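Local structure of biofilm-associated surface protein (Staphylococcus aureus, 7C7U) at residues G67-I72 and D171-K176. The protein is a cell wall-anchored surface protein of staphylococci that takes part in biofilm formation, probably by switching to functional amyloid under the control of bound calcium. Numbering follows the deposited sequence.
Sequences GNRYKI and DSRENK
R69 holds the D171 carboxylate through NE and NH2, each nitrogen taking a different oxygen: NE gives a nearly straight bond to OD1 (3.0 Å), and NH2 makes a shorter but more bent bond to the syn side of OD2 (2.7 Å). The guanidinium and carboxylate planes stand 60° apart, and NE comes to OD1 from above the carboxylate plane. From the opposite face of that plane, the backbone N of E174 donates to the same OD1 (3.2 Å), closing an Asx motif. E174 OE2 adds a long salt bridge to R69 NH2 at 3.6 Å, while E174 OE1 is hydrogen-bonded to T27 OG1. The fully extended R69 chain, its CG trans to the backbone nitrogen (chi1 -179°), places the guanidinium between Y70 OH on one face and the R173 guanidinium on the other, the latter stacked at 10°; the nearby carboxylates probably offset this like-charge pairing. The carbonyl O of R69 is doubly satisfied, by S172 OG at 2.7 Å and S172 N at 3.0 Å. Y70 OH and K71 NZ are hydrogen-bonded to N29 ND2 and N117 OD1. The non-hydrogen-bonded antiparallel pair Y70–D171 joins strand 70-76, flanked by strand 113-117, to strand 163-171, whose G1-bulge turn leads into strand 176-178.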
loop_
_atom_site.group_PDB
_atom_site.type_symbol
_atom_site.label_atom_id
_atom_site.label_comp_id
_atom_site.label_asym_id
_atom_site.label_seq_id
_atom_site.Cartn_x
_atom_site.Cartn_y
_atom_site.Cartn_z
ATOM N N GLY A 67 -23.365 -16.069 0.648
ATOM C CA GLY A 67 -22.185 -16.540 1.339
ATOM C C GLY A 67 -21.654 -15.517 2.326
ATOM O O GLY A 67 -22.117 -14.380 2.411
ATOM N N ASN A 68 -20.643 -15.937 3.082
ATOM C CA ASN A 68 -19.982 -15.069 4.045
ATOM C C ASN A 68 -18.612 -14.606 3.564
ATOM O O ASN A 68 -17.782 -14.195 4.381
ATOM C CB ASN A 68 -19.872 -15.762 5.407
ATOM C CG ASN A 68 -18.993 -16.998 5.369
ATOM O OD1 ASN A 68 -19.074 -17.802 4.437
ATOM N ND2 ASN A 68 -18.143 -17.154 6.379
ATOM N N ARG A 69 -18.354 -14.671 2.255
ATOM C CA ARG A 69 -17.051 -14.255 1.749
ATOM C C ARG A 69 -16.803 -12.774 2.002
ATOM O O ARG A 69 -15.709 -12.385 2.430
ATOM C CB ARG A 69 -16.932 -14.546 0.255
ATOM C CG ARG A 69 -15.573 -14.161 -0.315
ATOM C CD ARG A 69 -15.521 -14.308 -1.822
ATOM N NE ARG A 69 -14.257 -13.818 -2.360
ATOM C CZ ARG A 69 -13.859 -13.998 -3.615
ATOM N NH1 ARG A 69 -14.630 -14.664 -4.466
ATOM N NH2 ARG A 69 -12.690 -13.517 -4.018
ATOM N N TYR A 70 -17.808 -11.932 1.771
ATOM C CA TYR A 70 -17.621 -10.490 1.818
ATOM C C TYR A 70 -18.152 -9.936 3.132
ATOM O O TYR A 70 -19.285 -10.230 3.531
ATOM C CB TYR A 70 -18.294 -9.821 0.622
ATOM C CG TYR A 70 -17.609 -10.160 -0.677
ATOM C CD1 TYR A 70 -16.333 -9.700 -0.939
ATOM C CD2 TYR A 70 -18.229 -10.960 -1.631
ATOM C CE1 TYR A 70 -15.691 -10.010 -2.114
ATOM C CE2 TYR A 70 -17.586 -11.282 -2.825
ATOM C CZ TYR A 70 -16.320 -10.799 -3.057
ATOM O OH TYR A 70 -15.657 -11.100 -4.224
ATOM N N LYS A 71 -17.332 -9.122 3.789
ATOM C CA LYS A 71 -17.601 -8.613 5.123
ATOM C C LYS A 71 -17.704 -7.095 5.098
ATOM O O LYS A 71 -17.178 -6.431 4.207
ATOM C CB LYS A 71 -16.487 -9.018 6.096
ATOM C CG LYS A 71 -16.056 -10.480 6.005
ATOM C CD LYS A 71 -16.817 -11.297 7.032
ATOM C CE LYS A 71 -16.561 -12.782 6.873
ATOM N NZ LYS A 71 -17.615 -13.576 7.577
ATOM N N ILE A 72 -18.383 -6.549 6.099
ATOM C CA ILE A 72 -18.426 -5.109 6.318
ATOM C C ILE A 72 -17.399 -4.779 7.394
ATOM O O ILE A 72 -17.416 -5.365 8.481
ATOM C CB ILE A 72 -19.835 -4.654 6.720
ATOM C CG1 ILE A 72 -20.804 -4.868 5.556
ATOM C CG2 ILE A 72 -19.835 -3.203 7.167
ATOM C CD1 ILE A 72 -22.241 -4.641 5.975
ATOM N N ASP A 171 -12.920 -8.467 1.082
ATOM C CA ASP A 171 -12.875 -9.817 0.517
ATOM C C ASP A 171 -12.098 -10.676 1.499
ATOM O O ASP A 171 -10.873 -10.575 1.594
ATOM C CB ASP A 171 -12.221 -9.783 -0.863
ATOM C CG ASP A 171 -12.153 -11.162 -1.552
ATOM O OD1 ASP A 171 -12.263 -12.214 -0.880
ATOM O OD2 ASP A 171 -11.973 -11.173 -2.790
ATOM N N SER A 172 -12.804 -11.518 2.256
ATOM C CA SER A 172 -12.124 -12.297 3.287
ATOM C C SER A 172 -11.285 -13.423 2.697
ATOM O O SER A 172 -10.407 -13.948 3.390
ATOM C CB SER A 172 -13.121 -12.871 4.288
ATOM O OG SER A 172 -13.901 -13.876 3.682
ATOM N N ARG A 173 -11.538 -13.812 1.444
ATOM C CA ARG A 173 -10.673 -14.798 0.808
ATOM C C ARG A 173 -9.318 -14.190 0.464
ATOM O O ARG A 173 -8.281 -14.840 0.632
ATOM C CB ARG A 173 -11.347 -15.372 -0.440
ATOM C CG ARG A 173 -10.513 -16.446 -1.150
ATOM C CD ARG A 173 -11.199 -16.965 -2.404
ATOM N NE ARG A 173 -12.556 -17.439 -2.144
ATOM C CZ ARG A 173 -13.380 -17.891 -3.087
ATOM N NH1 ARG A 173 -12.978 -17.931 -4.350
ATOM N NH2 ARG A 173 -14.605 -18.297 -2.768
ATOM N N GLU A 174 -9.299 -12.930 0.021
ATOM C CA GLU A 174 -8.062 -12.286 -0.398
ATOM C C GLU A 174 -7.492 -11.321 0.638
ATOM O O GLU A 174 -6.349 -10.871 0.471
ATOM C CB GLU A 174 -8.275 -11.530 -1.716
ATOM C CG GLU A 174 -8.974 -12.320 -2.807
ATOM C CD GLU A 174 -9.055 -11.544 -4.114
ATOM O OE1 GLU A 174 -8.641 -10.366 -4.127
ATOM O OE2 GLU A 174 -9.527 -12.106 -5.128
ATOM N N ASN A 175 -8.232 -11.024 1.710
ATOM C CA ASN A 175 -7.858 -9.987 2.676
ATOM C C ASN A 175 -7.534 -8.672 1.965
ATOM O O ASN A 175 -6.527 -8.018 2.241
ATOM C CB ASN A 175 -6.686 -10.440 3.555
ATOM C CG ASN A 175 -6.474 -9.544 4.779
ATOM O OD1 ASN A 175 -7.427 -8.991 5.335
ATOM N ND2 ASN A 175 -5.216 -9.403 5.201
ATOM N N LYS A 176 -8.411 -8.284 1.039
ATOM C CA LYS A 176 -8.275 -7.037 0.297
ATOM C C LYS A 176 -9.551 -6.215 0.395
ATOM O O LYS A 176 -10.636 -6.741 0.652
ATOM C CB LYS A 176 -7.938 -7.287 -1.177
ATOM C CG LYS A 176 -6.685 -8.131 -1.367
ATOM C CD LYS A 176 -6.009 -7.768 -2.665
ATOM C CE LYS A 176 -4.568 -8.249 -2.687
ATOM N NZ LYS A 176 -3.856 -7.691 -3.863
#